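PDB 3LJX: MmoQ Response regulator, which probably makes cyclic di-GMP from two GTP through a GGDEF domain of the full-length protein, the present fragment holding its HDOD domain. Local coordinates for residues D2-H7 and L147-A152; V118-I123 and G217-Q222. All coordinates share one frame; numbering follows the deposited sequence.

Overall arrangement
The two contacts illustrate how an all-helical fragment that holds an HDOD domain is tied together across long sequence separations. Contact 1 lays the N-terminal loop, residues 2-7, against the end of helix 144-152 and is only partly buried. Contact 2 joins helix 106-125 to helix 214-233 and is buried throughout. Their centres lie 29 Å apart, on opposite sides of the centre of the chain, and their nearest atoms are about 16 Å from each other. The four segments alternate along the sequence, and the two contacts do not touch. Neither contact includes a bound ligand, and the probable cyclase activity belongs to the GGDEF domain, which this fragment lacks.

Contact 1: residues D2-H7 and L147-A152; sequences DRWNMH and LALATA
The indole of Trp4 lies against the last turn of helix 144-152, meeting Leu149 and Ala152 and so joining the N-terminal loop to the all-helical fold of this HDOD-containing fragment; the contact between residues 2-7 and 147-152 is apolar. No hydrogen bond crosses between the two segments, which together bury 117 Å². Along the helix, Leu147 and Ala148 come first and turn to the interior: Leu147 packs on Tyr106 and Tyr109 of helix 106-125, Ala148 on Leu184 and Leu188 of helix 181-191. Leu149 is the first to come within contact distance of residues 2-7. One of its two methyls does the work, CD2 standing 3.8 Å from Trp4 CH2, at the far end of the six-membered ring, and the two side chains meet at a slant. The same leucine also packs on Leu184 and Tyr157, so it links the indole to side chains of helices 181-191 and 154-163. Ala152 closes the segment and points its methyl at the indole: CB is 3.5 Å from Trp4 CE3 and 3.7 Å from Trp4 CZ3. Trp4 CB points toward the helix, and with CG anti to the backbone N (chi1 179°) the six-membered ring comes up to Ala152; Trp4 CA and Ala152 CA are 7.1 Å apart. Further hold on the ring comes from Trp153, stacked edge-to-face with it, and from Pro9 and Leu11 of the same loop. Within the helix, Leu147 O is gripped twice by one residue, with Thr151 N at 2.9 Å and Thr151 OG1 at 2.7 Å; the two donors arrive from opposite faces of the carbonyl plane, the hydroxyl 39° out of it.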
# COMPACT_ATOMS: atom_id res chain seq x y z
N ASP A 2 -3.14 -6.16 -17.87
CA ASP A 2 -2.33 -7.30 -17.45
C ASP A 2 -3.15 -8.58 -17.58
O ASP A 2 -4.34 -8.61 -17.23
CB ASP A 2 -1.88 -7.14 -15.99
CG ASP A 2 -1.02 -5.90 -15.78
OD1 ASP A 2 -0.02 -5.73 -16.50
OD2 ASP A 2 -1.34 -5.11 -14.87
N ARG A 3 -2.52 -9.65 -18.05
CA ARG A 3 -3.15 -10.96 -18.01
C ARG A 3 -3.37 -11.40 -16.56
O ARG A 3 -2.60 -11.02 -15.67
CB ARG A 3 -2.29 -11.99 -18.74
CG ARG A 3 -2.42 -11.92 -20.22
CD ARG A 3 -1.42 -12.83 -20.91
NE ARG A 3 -1.54 -12.69 -22.36
CZ ARG A 3 -0.64 -13.13 -23.23
NH1 ARG A 3 0.45 -13.76 -22.81
NH2 ARG A 3 -0.84 -12.94 -24.52
N TRP A 4 -4.43 -12.16 -16.34
CA TRP A 4 -4.65 -12.82 -15.06
C TRP A 4 -4.19 -14.26 -15.13
O TRP A 4 -4.82 -15.10 -15.79
CB TRP A 4 -6.12 -12.76 -14.65
CG TRP A 4 -6.37 -13.45 -13.33
CD1 TRP A 4 -6.58 -14.79 -13.14
CD2 TRP A 4 -6.40 -12.85 -12.03
NE1 TRP A 4 -6.77 -15.05 -11.80
CE2 TRP A 4 -6.67 -13.88 -11.10
CE3 TRP A 4 -6.24 -11.54 -11.56
CZ2 TRP A 4 -6.77 -13.64 -9.72
CZ3 TRP A 4 -6.34 -11.30 -10.19
CH2 TRP A 4 -6.61 -12.35 -9.28
N ASN A 5 -3.09 -14.54 -14.46
CA ASN A 5 -2.52 -15.88 -14.40
C ASN A 5 -3.07 -16.56 -13.15
O ASN A 5 -2.79 -16.13 -12.02
CB ASN A 5 -1.01 -15.79 -14.31
CG ASN A 5 -0.34 -17.14 -14.41
OD1 ASN A 5 0.30 -17.44 -15.43
ND2 ASN A 5 -0.48 -17.96 -13.36
N MSE A 6 -3.84 -17.62 -13.35
CA MSE A 6 -4.57 -18.25 -12.25
C MSE A 6 -3.64 -18.80 -11.18
O MSE A 6 -3.88 -18.66 -9.98
CB MSE A 6 -5.48 -19.35 -12.78
CG MSE A 6 -5.88 -20.37 -11.74
SE MSE A 6 -6.94 -21.81 -12.53
CE MSE A 6 -6.93 -23.07 -11.05
N HIS A 7 -2.55 -19.41 -11.62
CA HIS A 7 -1.59 -19.96 -10.68
C HIS A 7 -0.85 -18.87 -9.93
O HIS A 7 -0.62 -19.00 -8.72
CB HIS A 7 -0.57 -20.84 -11.40
CG HIS A 7 0.37 -21.53 -10.48
ND1 HIS A 7 1.73 -21.34 -10.53
CD2 HIS A 7 0.14 -22.39 -9.46
CE1 HIS A 7 2.31 -22.07 -9.59
NE2 HIS A 7 1.37 -22.72 -8.93
N LEU A 147 -7.33 -3.17 -4.74
CA LEU A 147 -7.25 -2.47 -6.03
C LEU A 147 -7.08 -3.48 -7.18
O LEU A 147 -7.73 -3.36 -8.22
CB LEU A 147 -6.04 -1.53 -6.03
CG LEU A 147 -6.14 -0.11 -6.58
CD1 LEU A 147 -4.96 0.16 -7.47
CD2 LEU A 147 -7.46 0.20 -7.30
N ALA A 148 -6.20 -4.46 -6.99
CA ALA A 148 -5.91 -5.43 -8.03
C ALA A 148 -7.12 -6.29 -8.42
O ALA A 148 -7.35 -6.54 -9.59
CB ALA A 148 -4.74 -6.31 -7.63
N LEU A 149 -7.89 -6.75 -7.44
CA LEU A 149 -9.06 -7.56 -7.77
C LEU A 149 -10.10 -6.71 -8.49
O LEU A 149 -10.72 -7.17 -9.45
CB LEU A 149 -9.68 -8.14 -6.50
CG LEU A 149 -8.96 -9.33 -5.89
CD1 LEU A 149 -9.70 -9.78 -4.62
CD2 LEU A 149 -8.88 -10.44 -6.92
N ALA A 150 -10.31 -5.49 -7.99
CA ALA A 150 -11.29 -4.57 -8.57
C ALA A 150 -10.90 -4.27 -10.02
O ALA A 150 -11.76 -4.15 -10.89
CB ALA A 150 -11.37 -3.28 -7.76
N THR A 151 -9.61 -4.15 -10.27
CA THR A 151 -9.11 -3.87 -11.61
C THR A 151 -9.21 -5.09 -12.53
O THR A 151 -9.64 -4.97 -13.67
CB THR A 151 -7.66 -3.40 -11.55
OG1 THR A 151 -7.57 -2.27 -10.69
CG2 THR A 151 -7.19 -3.01 -12.95
N ALA A 152 -8.81 -6.25 -12.01
CA ALA A 152 -8.79 -7.49 -12.80
C ALA A 152 -10.19 -7.99 -13.15
O ALA A 152 -10.46 -8.33 -14.30
CB ALA A 152 -8.01 -8.59 -12.06

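Contact 2: residues V118-I123 and G217-Q222; sequences VALQSI and GRFARQ
Ile123 and Gln222 pass alongside each other in opposite directions, and Leu120 comes in next to them to complete a small buried interface between two helices of the HDOD-containing fragment. The short segments 118-123 and 217-222 have directions that differ by 135°, nearer antiparallel than parallel, and with their axes 11.0 Å apart at closest approach the side chains fill the space between them. The branch methyl of Ile123 makes the contact with the glutamine side chain: CG2 lies 3.9 Å from Gln222 CG and 4.0 Å from Gln222 CB. While CG2 meets this aliphatic base, Ile123 CD1 comes up to the backbone, 3.9 Å from Gln222 O. Because the glutamine chain is extended beyond CG (chi2 169°), the amide is carried past the isoleucine; OE1 is hydrogen-bonded to Thr129 OG1 and NE2 is hydrogen-bonded too, while the methylenes serve as apolar surface. Leu120 spreads its two methyls over different partners. CD1 abuts the backbone of the second helix, 3.5 Å from Gln222 O, and sits 4.1 Å from Gln222 CB. Its sister CD2 turns to the ring of Phe219, a looser approach of 4.4 Å to Phe219 CE1. With CG of Leu120 anti to the backbone N (chi1 -176°), this fork is directed across the interface, although the bond from CA to CB does not itself aim there. Together the four residues bury 194 Å² without a hydrogen bond between the segments, two antiparallel-leaning helices meeting largely through apolar groups. Around these residues, helix 132-141 packs on both partners, through Ala135 against Leu120 and Leu138 against Phe219, while Ala201 of helix 196-204 meets Phe219 and Cys254 of helix 245-254 touches Gln222.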
# COMPACT_ATOMS: atom_id res chain seq x y z
N VAL A 118 0.70 7.68 5.98
CA VAL A 118 1.14 8.84 6.76
C VAL A 118 1.20 8.51 8.25
O VAL A 118 2.17 8.84 8.94
CB VAL A 118 0.22 10.05 6.55
CG1 VAL A 118 0.47 11.10 7.64
CG2 VAL A 118 0.39 10.63 5.15
N ALA A 119 0.16 7.83 8.73
CA ALA A 119 0.12 7.40 10.13
C ALA A 119 1.28 6.46 10.47
O ALA A 119 1.90 6.59 11.53
CB ALA A 119 -1.23 6.75 10.48
N LEU A 120 1.55 5.50 9.60
CA LEU A 120 2.57 4.51 9.90
C LEU A 120 3.94 5.18 9.93
O LEU A 120 4.78 4.88 10.77
CB LEU A 120 2.54 3.35 8.90
CG LEU A 120 3.52 2.21 9.22
CD1 LEU A 120 3.33 1.66 10.66
CD2 LEU A 120 3.39 1.10 8.19
N GLN A 121 4.14 6.11 9.01
CA GLN A 121 5.38 6.88 9.01
C GLN A 121 5.59 7.62 10.32
O GLN A 121 6.68 7.54 10.89
CB GLN A 121 5.42 7.88 7.86
CG GLN A 121 6.60 8.82 7.96
CD GLN A 121 7.08 9.28 6.62
OE1 GLN A 121 6.34 9.89 5.86
NE2 GLN A 121 8.34 8.99 6.32
N SER A 122 4.56 8.32 10.80
CA SER A 122 4.66 9.04 12.09
C SER A 122 4.96 8.12 13.25
O SER A 122 5.85 8.37 14.05
CB SER A 122 3.38 9.82 12.42
OG SER A 122 3.31 11.01 11.67
N ILE A 123 4.17 7.06 13.37
CA ILE A 123 4.42 6.06 14.39
C ILE A 123 5.87 5.56 14.35
O ILE A 123 6.59 5.66 15.34
CB ILE A 123 3.44 4.89 14.25
CG1 ILE A 123 2.02 5.37 14.56
CG2 ILE A 123 3.86 3.74 15.16
CD1 ILE A 123 0.91 4.42 14.12
N GLY A 217 6.85 -8.66 15.74
CA GLY A 217 5.66 -8.41 16.55
C GLY A 217 5.47 -6.92 16.77
O GLY A 217 4.34 -6.41 16.71
N ARG A 218 6.56 -6.21 17.00
CA ARG A 218 6.46 -4.78 17.29
C ARG A 218 6.03 -4.01 16.05
O ARG A 218 5.17 -3.12 16.10
CB ARG A 218 7.76 -4.23 17.86
CG ARG A 218 7.63 -2.84 18.44
CD ARG A 218 8.96 -2.34 18.94
NE ARG A 218 9.04 -2.42 20.39
CZ ARG A 218 8.95 -1.36 21.18
NH1 ARG A 218 8.81 -0.15 20.66
NH2 ARG A 218 9.02 -1.51 22.50
N PHE A 219 6.62 -4.36 14.91
CA PHE A 219 6.25 -3.72 13.67
C PHE A 219 4.79 -4.07 13.34
O PHE A 219 4.02 -3.20 12.93
CB PHE A 219 7.20 -4.15 12.55
CG PHE A 219 7.01 -3.41 11.25
CD1 PHE A 219 6.63 -2.08 11.24
CD2 PHE A 219 7.24 -4.04 10.04
CE1 PHE A 219 6.46 -1.40 10.04
CE2 PHE A 219 7.07 -3.37 8.84
CZ PHE A 219 6.68 -2.04 8.84
N ALA A 220 4.40 -5.32 13.57
CA ALA A 220 3.00 -5.71 13.36
C ALA A 220 2.05 -4.83 14.19
O ALA A 220 1.03 -4.35 13.69
CB ALA A 220 2.79 -7.20 13.67
N ARG A 221 2.38 -4.62 15.46
CA ARG A 221 1.53 -3.79 16.31
C ARG A 221 1.50 -2.35 15.79
O ARG A 221 0.48 -1.66 15.89
CB ARG A 221 1.97 -3.84 17.77
CG ARG A 221 1.54 -5.13 18.49
CD ARG A 221 1.94 -5.15 19.98
NE ARG A 221 3.36 -5.44 20.15
CZ ARG A 221 3.87 -6.67 20.10
NH1 ARG A 221 3.08 -7.72 19.89
NH2 ARG A 221 5.18 -6.85 20.25
N GLN A 222 2.60 -1.90 15.19
CA GLN A 222 2.64 -0.55 14.62
C GLN A 222 1.76 -0.43 13.39
O GLN A 222 1.09 0.60 13.18
CB GLN A 222 4.07 -0.14 14.29
CG GLN A 222 4.98 0.06 15.51
CD GLN A 222 6.45 0.21 15.10
OE1 GLN A 222 6.90 -0.43 14.13
NE2 GLN A 222 7.19 1.05 15.83